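Local coordinates for protein extracellular sialidase/neuraminidase, putative (Aspergillus fumigatus, PDB 2XZI) that probably acts as an extracellular exo-sialidase of beta-propeller fold that prefers Kdn and hydrolyses terminal Kdn from glycoconjugates, at residues T125-G130 and T138-I143; G100-P105 and L119-A124; E148-L153 and E174-G179. All coordinates share one frame; numbering follows the deposited sequence. Where two conformers were deposited one is given.

Contact 1 (T125-G130 and T138-I143). With KDM (deamino-alpha-neuraminic acid), chain C.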
loop_
_atom_site.group_PDB
_atom_site.type_symbol
_atom_site.label_atom_id
_atom_site.label_comp_id
_atom_site.label_asym_id
_atom_site.label_seq_id
_atom_site.Cartn_x
_atom_site.Cartn_y
_atom_site.Cartn_z
ATOM N N THR A 125 19.515 13.229 5.813
ATOM C CA THR A 125 19.743 14.604 5.386
ATOM C C THR A 125 19.461 14.774 3.905
ATOM O O THR A 125 19.859 15.772 3.307
ATOM C CB THR A 125 21.187 15.068 5.690
ATOM O OG1 THR A 125 22.117 14.211 5.016
ATOM C CG2 THR A 125 21.457 15.067 7.210
ATOM N N TYR A 126 18.773 13.798 3.313
ATOM C CA TYR A 126 18.345 13.896 1.912
ATOM C C TYR A 126 16.828 13.942 1.780
ATOM O O TYR A 126 16.100 13.395 2.624
ATOM C CB TYR A 126 18.882 12.723 1.095
ATOM C CG TYR A 126 20.370 12.733 0.927
ATOM C CD1 TYR A 126 21.197 12.171 1.895
ATOM C CD2 TYR A 126 20.966 13.323 -0.188
ATOM C CE1 TYR A 126 22.576 12.186 1.760
ATOM C CE2 TYR A 126 22.342 13.338 -0.330
ATOM C CZ TYR A 126 23.136 12.768 0.648
ATOM O OH TYR A 126 24.507 12.774 0.517
ATOM N N SER A 127 16.360 14.590 0.716
ATOM C CA SER A 127 14.945 14.605 0.363
ATOM C C SER A 127 14.785 14.587 -1.150
ATOM O O SER A 127 15.733 14.908 -1.870
ATOM C CB SER A 127 14.225 15.805 0.986
ATOM O OG SER A 127 14.644 17.035 0.403
ATOM N N GLN A 128 13.598 14.203 -1.622
ATOM C CA GLN A 128 13.335 14.084 -3.049
ATOM C C GLN A 128 13.683 15.358 -3.819
ATOM O O GLN A 128 14.362 15.296 -4.846
ATOM C CB GLN A 128 11.880 13.660 -3.285
ATOM C CG GLN A 128 11.570 13.355 -4.756
ATOM C CD GLN A 128 10.225 12.689 -4.945
ATOM O OE1 GLN A 128 9.351 12.749 -4.077
ATOM N NE2 GLN A 128 10.048 12.048 -6.095
ATOM N N ASN A 129 13.237 16.502 -3.312
ATOM C CA ASN A 129 13.482 17.780 -3.987
ATOM C C ASN A 129 14.759 18.482 -3.532
ATOM O O ASN A 129 15.316 19.292 -4.276
ATOM C CB ASN A 129 12.292 18.718 -3.810
ATOM C CG ASN A 129 11.016 18.161 -4.404
ATOM O OD1 ASN A 129 11.029 17.522 -5.456
ATOM N ND2 ASN A 129 9.898 18.418 -3.737
ATOM N N GLY A 130 15.234 18.170 -2.329
ATOM C CA GLY A 130 16.353 18.900 -1.742
ATOM C C GLY A 130 15.929 20.262 -1.219
ATOM O O GLY A 130 14.837 20.752 -1.530
ATOM N N THR A 138 18.389 21.977 9.877
ATOM C CA THR A 138 19.248 21.417 8.822
ATOM C C THR A 138 18.522 21.468 7.482
ATOM O O THR A 138 17.338 21.160 7.399
ATOM C CB THR A 138 19.621 19.935 9.108
ATOM O OG1 THR A 138 20.295 19.836 10.365
ATOM C CG2 THR A 138 20.525 19.337 8.009
ATOM N N VAL A 139 19.235 21.859 6.434
ATOM C CA VAL A 139 18.676 21.929 5.092
ATOM C C VAL A 139 19.075 20.658 4.327
ATOM O O VAL A 139 20.248 20.304 4.283
ATOM C CB VAL A 139 19.184 23.208 4.381
ATOM C CG1 VAL A 139 18.650 23.312 2.957
ATOM C CG2 VAL A 139 18.797 24.455 5.205
ATOM N N THR A 140 18.102 19.955 3.741
ATOM C CA THR A 140 18.408 18.684 3.068
ATOM C C THR A 140 19.126 18.854 1.731
ATOM O O THR A 140 18.974 19.873 1.057
ATOM C CB THR A 140 17.149 17.854 2.761
ATOM O OG1 THR A 140 16.335 18.553 1.814
ATOM C CG2 THR A 140 16.363 17.522 4.026
ATOM N N LYS A 141 19.904 17.832 1.374
ATOM C CA LYS A 141 20.481 17.694 0.048
ATOM C C LYS A 141 19.464 16.955 -0.807
ATOM O O LYS A 141 18.689 16.145 -0.288
ATOM C CB LYS A 141 21.775 16.884 0.105
ATOM C CG LYS A 141 22.910 17.562 0.882
ATOM C CD LYS A 141 24.083 16.624 1.127
ATOM C CE LYS A 141 23.808 15.612 2.239
ATOM N NZ LYS A 141 23.493 16.222 3.570
ATOM N N LYS A 142 19.472 17.215 -2.110
ATOM C CA LYS A 142 18.605 16.499 -3.039
ATOM C C LYS A 142 19.084 15.066 -3.210
ATOM O O LYS A 142 20.267 14.811 -3.347
ATOM C CB LYS A 142 18.547 17.219 -4.392
ATOM C CG LYS A 142 17.510 16.646 -5.341
ATOM C CD LYS A 142 17.393 17.445 -6.643
ATOM C CE LYS A 142 16.333 16.811 -7.550
ATOM N NZ LYS A 142 16.004 17.628 -8.759
ATOM N N ILE A 143 18.145 14.122 -3.173
ATOM C CA ILE A 143 18.449 12.736 -3.490
ATOM C C ILE A 143 19.221 12.699 -4.814
ATOM O O ILE A 143 18.827 13.337 -5.794
ATOM C CB ILE A 143 17.143 11.904 -3.556
ATOM C CG1 ILE A 143 16.567 11.682 -2.147
ATOM C CG2 ILE A 143 17.369 10.572 -4.257
ATOM C CD1 ILE A 143 17.236 10.628 -1.336
HETATM C C2 KDM C . 3.885 11.441 -1.836
HETATM C C1 KDM C . 2.422 11.829 -2.017
HETATM C C3 KDM C . 4.047 10.484 -0.641
HETATM C C4 KDM C . 5.276 9.538 -0.771
HETATM C C5 KDM C . 6.298 9.954 -1.836
HETATM C C6 KDM C . 5.577 10.103 -3.200
HETATM C C7 KDM C . 6.458 10.745 -4.283
HETATM C C8 KDM C . 5.753 10.695 -5.651
HETATM C C9 KDM C . 6.593 11.372 -6.720
HETATM O O5 KDM C . 7.396 9.009 -1.904
HETATM O O1A KDM C . 1.653 11.735 -1.032
HETATM O O1B KDM C . 2.110 12.235 -3.162
HETATM O O4 KDM C . 5.929 9.494 0.498
HETATM O O6 KDM C . 4.343 10.890 -3.110
HETATM O O7 KDM C . 6.719 12.105 -3.925
HETATM O O8 KDM C . 5.539 9.338 -6.063
HETATM O O9 KDM C . 7.788 10.591 -6.890
HETATM O O2 KDM C . 4.559 12.679 -1.578
HETATM O O HOH W 1 14.489 19.710 -6.881
#
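Lys141 doubles back over one face of the Tyr126 ring and ends on Thr125, although Tyr126 and Lys141 are also paired in a two-residue parallel ladder between strands 126-127 and 141-142. The lysine chain bends at chi3 (-76°) and again at chi4 (-59°): its CE comes 3.3 Å from Tyr126 CZ, and NZ swings on to donate to Thr125 OG1 at 2.8 Å. NZ lies 4.8 Å from the ring centroid, a cation-pi contact, so aromatic face and hydroxyl share the ammonium group. Three bonds join the backbones: Lys141 N gives to Thr125 O, Ser127 N to Lys141 O and Ile143 N to Ser127 O, the last at 2.9 Å with its donor tilted 32° from the carbonyl plane. On the side facing away from the Tyr126 and Lys141 side chains, Thr140 OG1 donates to Ser127 OG over 2.7 Å, and Asp132, in the connecting loop, bonds to Ser127 OG through its carboxylate OD2 and to Thr140 OG1 through its backbone N. Gly130 turns in against Lys142, their CA atoms 3.5 Å apart, too close for a side chain on the glycine. Ile143 CD1 packs on Tyr126 CB. Past the strand the chain turns and Gln128 leaves extended for the ligand: NE2 donates to KDM O9 at 2.8 Å, and OE1 accepts from O7 at 2.7 Å. Both amide atoms thus grip the glycerol arm of the sugar, while Trp182 packs against Gln128. This is a ligand-binding loop, consistent with a place in the active-site face of a sialidase-type beta-propeller.

Contact 2 (G100-P105 and L119-A124)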
loop_
_atom_site.group_PDB
_atom_site.type_symbol
_atom_site.label_atom_id
_atom_site.label_comp_id
_atom_site.label_asym_id
_atom_site.label_seq_id
_atom_site.Cartn_x
_atom_site.Cartn_y
_atom_site.Cartn_z
ATOM N N GLY A 100 17.006 8.499 9.284
ATOM C CA GLY A 100 16.609 8.469 7.891
ATOM C C GLY A 100 15.190 7.957 7.740
ATOM O O GLY A 100 14.463 7.740 8.724
ATOM N N THR A 101 14.810 7.741 6.490
ATOM C CA THR A 101 13.456 7.375 6.103
ATOM C C THR A 101 13.411 5.901 5.753
ATOM O O THR A 101 14.085 5.474 4.809
ATOM C CB THR A 101 13.008 8.160 4.827
ATOM O OG1 THR A 101 13.049 9.575 5.051
ATOM C CG2 THR A 101 11.618 7.711 4.334
ATOM N N TRP A 102 12.637 5.129 6.515
ATOM C CA TRP A 102 12.284 3.760 6.156
ATOM C C TRP A 102 10.821 3.767 5.739
ATOM O O TRP A 102 9.958 4.115 6.549
ATOM C CB TRP A 102 12.447 2.804 7.343
ATOM C CG TRP A 102 13.848 2.615 7.812
ATOM C CD1 TRP A 102 14.449 3.275 8.835
ATOM C CD2 TRP A 102 14.830 1.722 7.269
ATOM N NE1 TRP A 102 15.754 2.844 8.976
ATOM C CE2 TRP A 102 16.008 1.893 8.028
ATOM C CE3 TRP A 102 14.823 0.786 6.223
ATOM C CZ2 TRP A 102 17.182 1.168 7.766
ATOM C CZ3 TRP A 102 15.985 0.065 5.968
ATOM C CH2 TRP A 102 17.144 0.261 6.739
ATOM N N GLY A 103 10.525 3.366 4.508
ATOM C CA GLY A 103 9.141 3.446 4.050
ATOM C C GLY A 103 8.779 2.646 2.830
ATOM O O GLY A 103 9.440 1.667 2.486
ATOM N N ASN A 104 7.706 3.085 2.176
ATOM C CA ASN A 104 7.143 2.371 1.020
ATOM C C ASN A 104 6.870 0.883 1.302
ATOM O O ASN A 104 7.292 0.013 0.543
ATOM C CB ASN A 104 8.068 2.506 -0.204
ATOM C CG ASN A 104 7.967 3.857 -0.861
ATOM O OD1 ASN A 104 8.411 4.871 -0.299
ATOM N ND2 ASN A 104 7.360 3.899 -2.037
ATOM N N PRO A 105 6.180 0.563 2.407
ATOM C CA PRO A 105 5.984 -0.869 2.652
ATOM C C PRO A 105 5.274 -1.574 1.495
ATOM O O PRO A 105 4.215 -1.127 1.042
ATOM C CB PRO A 105 5.103 -0.889 3.916
ATOM C CG PRO A 105 4.411 0.431 3.889
ATOM C CD PRO A 105 5.430 1.381 3.376
ATOM N N LEU A 119 11.007 -2.546 1.016
ATOM C CA LEU A 119 10.963 -1.195 1.579
ATOM C C LEU A 119 11.921 -0.306 0.815
ATOM O O LEU A 119 12.891 -0.808 0.255
ATOM C CB LEU A 119 11.448 -1.181 3.041
ATOM C CG LEU A 119 10.775 -2.063 4.069
ATOM C CD1 LEU A 119 11.593 -2.129 5.361
ATOM C CD2 LEU A 119 9.394 -1.527 4.355
ATOM N N SER A 120 11.658 0.997 0.827
ATOM C CA SER A 120 12.591 2.006 0.352
ATOM C C SER A 120 13.247 2.700 1.552
ATOM O O SER A 120 12.661 2.768 2.648
ATOM C CB SER A 120 11.843 3.037 -0.501
ATOM O OG SER A 120 11.284 2.454 -1.679
ATOM N N TRP A 121 14.474 3.189 1.345
ATOM C CA TRP A 121 15.195 3.945 2.360
ATOM C C TRP A 121 15.869 5.130 1.697
ATOM O O TRP A 121 16.308 5.031 0.538
ATOM C CB TRP A 121 16.270 3.051 2.984
ATOM C CG TRP A 121 17.148 3.739 3.964
ATOM C CD1 TRP A 121 16.928 3.829 5.302
ATOM C CD2 TRP A 121 18.396 4.410 3.708
ATOM N NE1 TRP A 121 17.943 4.523 5.902
ATOM C CE2 TRP A 121 18.860 4.894 4.952
ATOM C CE3 TRP A 121 19.156 4.671 2.549
ATOM C CZ2 TRP A 121 20.062 5.618 5.080
ATOM C CZ3 TRP A 121 20.353 5.403 2.681
ATOM C CH2 TRP A 121 20.783 5.862 3.937
ATOM N N ASN A 122 15.980 6.231 2.426
ATOM C CA ASN A 122 16.943 7.291 2.104
ATOM C C ASN A 122 17.536 7.851 3.382
ATOM O O ASN A 122 16.969 7.688 4.477
ATOM C CB ASN A 122 16.362 8.416 1.212
ATOM C CG ASN A 122 15.123 9.054 1.792
ATOM O OD1 ASN A 122 14.001 8.697 1.433
ATOM N ND2 ASN A 122 15.315 10.003 2.712
ATOM N N GLY A 123 18.660 8.543 3.234
ATOM C CA GLY A 123 19.371 9.109 4.370
ATOM C C GLY A 123 18.675 10.246 5.069
ATOM O O GLY A 123 17.798 10.899 4.500
ATOM N N ALA A 124 19.128 10.498 6.303
ATOM C CA ALA A 124 18.548 11.490 7.221
ATOM C C ALA A 124 18.572 12.932 6.704
ATOM O O ALA A 124 17.753 13.759 7.116
ATOM C CB ALA A 124 19.250 11.412 8.585
HETATM O O HOH W 2 18.029 5.771 8.814
HETATM O O HOH W 3 15.197 12.263 4.880
#
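The antiparallel hairpin of strands 101-109 and 115-122, the first two strands of a four-stranded propeller blade, brings Trp102 and Trp121 together as a non-hydrogen-bonded pair. Trp121 turns its edge to the face of Trp102, with CD1 standing 3.4 Å above the Trp102 plane, over the centre of the six-membered ring. The planes meet at 57°, an edge-to-face stack. CG of Trp121 is anti to its backbone N (chi1 175°), which carries the ring across to Trp102. Trp121 NE1 donates to a water at 3.2 Å, which also accepts from Gly100 N, and Trp102 NE1 is bonded to Ser97 O. Flanking the tryptophans are two hydrogen-bonded pairs. Thr101 and Asn122 exchange N-H and C=O, as do Gly103 and Ser120; the Ser120 N bond to Gly103 O is 2.8 Å long and arrives 40° out of the carbonyl plane. On the face away from the tryptophans, Asn122 ND2 gives a weak bond to Thr101 OG1 (3.3 Å) and a straighter one to Gly123 O (3.2 Å); Thr101 OG1 also bonds to Gly66 O. Arg151 gives NH1 to Asn122 OD1 and NH2 to Asn104 OD1, while Asn104 ND2 bonds to Val185 O. The buried amide oxygens thus have a cationic partner, which probably polarises them, and the tryptophan face combines aromatic packing with bonded indole N-H groups.

Contact 3 (E148-L153 and E174-G179)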
loop_
_atom_site.group_PDB
_atom_site.type_symbol
_atom_site.label_atom_id
_atom_site.label_comp_id
_atom_site.label_asym_id
_atom_site.label_seq_id
_atom_site.Cartn_x
_atom_site.Cartn_y
_atom_site.Cartn_z
ATOM N N GLU A 148 25.402 7.180 -0.816
ATOM C CA GLU A 148 24.858 7.804 0.388
ATOM C C GLU A 148 23.571 8.593 0.131
ATOM O O GLU A 148 22.696 8.669 1.004
ATOM C CB GLU A 148 25.915 8.726 1.016
ATOM C CG GLU A 148 27.234 8.039 1.364
ATOM C CD GLU A 148 28.164 7.798 0.156
ATOM O OE1 GLU A 148 27.983 8.425 -0.922
ATOM O OE2 GLU A 148 29.095 6.970 0.297
ATOM N N GLY A 149 23.439 9.152 -1.075
ATOM C CA GLY A 149 22.337 10.058 -1.389
ATOM C C GLY A 149 21.190 9.500 -2.215
ATOM O O GLY A 149 20.237 10.215 -2.501
ATOM N N ARG A 150 21.273 8.226 -2.611
ATOM C CA ARG A 150 20.245 7.621 -3.477
ATOM C C ARG A 150 19.213 6.909 -2.642
ATOM O O ARG A 150 19.430 6.646 -1.457
ATOM C CB ARG A 150 20.839 6.638 -4.493
ATOM C CG ARG A 150 21.436 5.362 -3.895
ATOM C CD ARG A 150 22.127 4.489 -4.942
ATOM N NE ARG A 150 21.185 3.997 -5.952
ATOM C CZ ARG A 150 21.401 2.992 -6.800
ATOM N NH1 ARG A 150 22.541 2.314 -6.787
ATOM N NH2 ARG A 150 20.453 2.636 -7.647
ATOM N N ARG A 151 18.078 6.616 -3.266
ATOM C CA ARG A 151 17.084 5.758 -2.638
ATOM C C ARG A 151 17.519 4.296 -2.750
ATOM O O ARG A 151 17.869 3.815 -3.842
ATOM C CB ARG A 151 15.713 6.004 -3.257
ATOM C CG ARG A 151 15.148 7.365 -2.887
ATOM C CD ARG A 151 14.255 7.275 -1.660
ATOM N NE ARG A 151 12.960 6.709 -2.033
ATOM C CZ ARG A 151 11.943 6.527 -1.199
ATOM N NH1 ARG A 151 12.077 6.807 0.095
ATOM N NH2 ARG A 151 10.807 6.040 -1.672
ATOM N N HIS A 152 17.509 3.602 -1.616
ATOM C CA HIS A 152 17.867 2.171 -1.544
ATOM C C HIS A 152 16.621 1.318 -1.496
ATOM O O HIS A 152 15.549 1.815 -1.180
ATOM C CB HIS A 152 18.726 1.886 -0.305
ATOM C CG HIS A 152 20.099 2.473 -0.380
ATOM N ND1 HIS A 152 21.236 1.717 -0.182
ATOM C CD2 HIS A 152 20.523 3.737 -0.625
ATOM C CE1 HIS A 152 22.301 2.484 -0.322
ATOM N NE2 HIS A 152 21.899 3.715 -0.577
ATOM N N LEU A 153 16.785 0.046 -1.837
ATOM C CA LEU A 153 15.739 -0.952 -1.790
ATOM C C LEU A 153 16.185 -2.026 -0.825
ATOM O O LEU A 153 17.248 -2.638 -1.003
ATOM C CB LEU A 153 15.507 -1.556 -3.184
ATOM C CG LEU A 153 14.446 -2.664 -3.235
ATOM C CD1 LEU A 153 13.073 -2.025 -3.189
ATOM C CD2 LEU A 153 14.577 -3.466 -4.480
ATOM N N GLU A 174 21.452 -5.112 -6.598
ATOM C CA GLU A 174 20.918 -6.260 -7.308
ATOM C C GLU A 174 19.622 -5.924 -8.067
ATOM O O GLU A 174 19.379 -6.432 -9.173
ATOM C CB GLU A 174 20.672 -7.398 -6.308
ATOM C CG GLU A 174 21.946 -8.055 -5.732
ATOM C CD GLU A 174 22.716 -7.206 -4.706
ATOM O OE1 GLU A 174 22.116 -6.361 -3.996
ATOM O OE2 GLU A 174 23.950 -7.399 -4.601
ATOM N N LEU A 175 18.786 -5.067 -7.472
ATOM C CA LEU A 175 17.410 -4.904 -7.949
ATOM C C LEU A 175 17.004 -3.482 -8.295
ATOM O O LEU A 175 15.848 -3.246 -8.682
ATOM C CB LEU A 175 16.413 -5.480 -6.920
ATOM C CG LEU A 175 16.561 -6.971 -6.601
ATOM C CD1 LEU A 175 15.642 -7.394 -5.476
ATOM C CD2 LEU A 175 16.327 -7.844 -7.831
ATOM N N THR A 176 17.934 -2.545 -8.159
ATOM C CA THR A 176 17.709 -1.177 -8.650
ATOM C C THR A 176 18.714 -0.900 -9.760
ATOM O O THR A 176 19.904 -1.189 -9.602
ATOM C CB THR A 176 17.840 -0.132 -7.531
ATOM O OG1 THR A 176 17.040 -0.553 -6.416
ATOM C CG2 THR A 176 17.361 1.256 -8.000
ATOM N N PRO A 177 18.248 -0.348 -10.899
ATOM C CA PRO A 177 19.257 -0.083 -11.940
ATOM C C PRO A 177 20.336 0.892 -11.478
ATOM O O PRO A 177 20.077 1.801 -10.664
ATOM C CB PRO A 177 18.436 0.539 -13.063
ATOM C CG PRO A 177 17.026 -0.025 -12.854
ATOM C CD PRO A 177 16.869 -0.108 -11.371
ATOM N N ASP A 178 21.540 0.696 -12.013
ATOM C CA ASP A 178 22.666 1.559 -11.694
ATOM C C ASP A 178 22.440 2.994 -12.187
ATOM O O ASP A 178 21.785 3.229 -13.202
ATOM C CB ASP A 178 23.967 0.999 -12.291
ATOM C CG ASP A 178 24.438 -0.280 -11.616
ATOM O OD1 ASP A 178 24.049 -0.578 -10.464
ATOM O OD2 ASP A 178 25.254 -0.996 -12.242
ATOM N N GLY A 179 22.970 3.952 -11.441
ATOM C CA GLY A 179 22.828 5.356 -11.802
ATOM C C GLY A 179 21.538 6.001 -11.347
ATOM O O GLY A 179 21.327 7.188 -11.573
HETATM O O HOH W 4 22.195 -0.063 -8.424
HETATM O O HOH W 5 16.603 1.473 -4.665
#
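Leu153 and Leu175 make the tight part of this contact: Leu153 CD2 packs 3.7 Å from Leu175 CB. Next to them, Leu153 CB lies 3.7 Å from Thr176 OG1, where the threonine follows directly on the end of the short helix. Leu153 CG is anti to its backbone N (chi1 178°), and the branch beyond it meets Leu175. Toward Arg150 the join becomes looser and wetter. The Arg150 and Thr176 side chains run past each other in opposite directions, Arg150 NH2 coming 3.4 Å from Thr176 CG2, and the one direct polar link is a weak bond from NH2 to Pro177 O at 3.2 Å. A water in the guanidinium plane accepts from NH1 at 2.9 Å and lies 2.8 Å from Thr176 O, with Asp178 OD1 also close by. Asp178 OD1, on an exposed residue, stays 4.9 Å from Arg150 NH1, too far for a direct contact. Another water, 2.7 Å from Thr176 OG1, reaches back to Arg151 O. The contact sets the start of strand 152-158 against the end of helix 172-175; from the following sheet, strand 205-210 packs on Leu153 and Thr176, and strand 217-222 on Leu175.

How the contacts relate
From the N terminus, contact 2 comes first and closes the hairpin 100-124. The chain runs straight on into contact 1, which closes the loop 125-143 at the ligand pocket, and then into contact 3, which closes 148-179 round the last two strands of the blade, 152-158 and 169-170. The three lie in series; none nests or crosses. Ile143 CD1 is a shared packing point, touching Asn122 CB of contact 2 and Gly149 O of contact 3, while the Tyr126 ring rests on Glu148 and Gly149. Strands 115-122 and 152-158 are sheet neighbours, joining contacts 2 and 3, so pocket loop, blade and helix 172-175 form one continuous block.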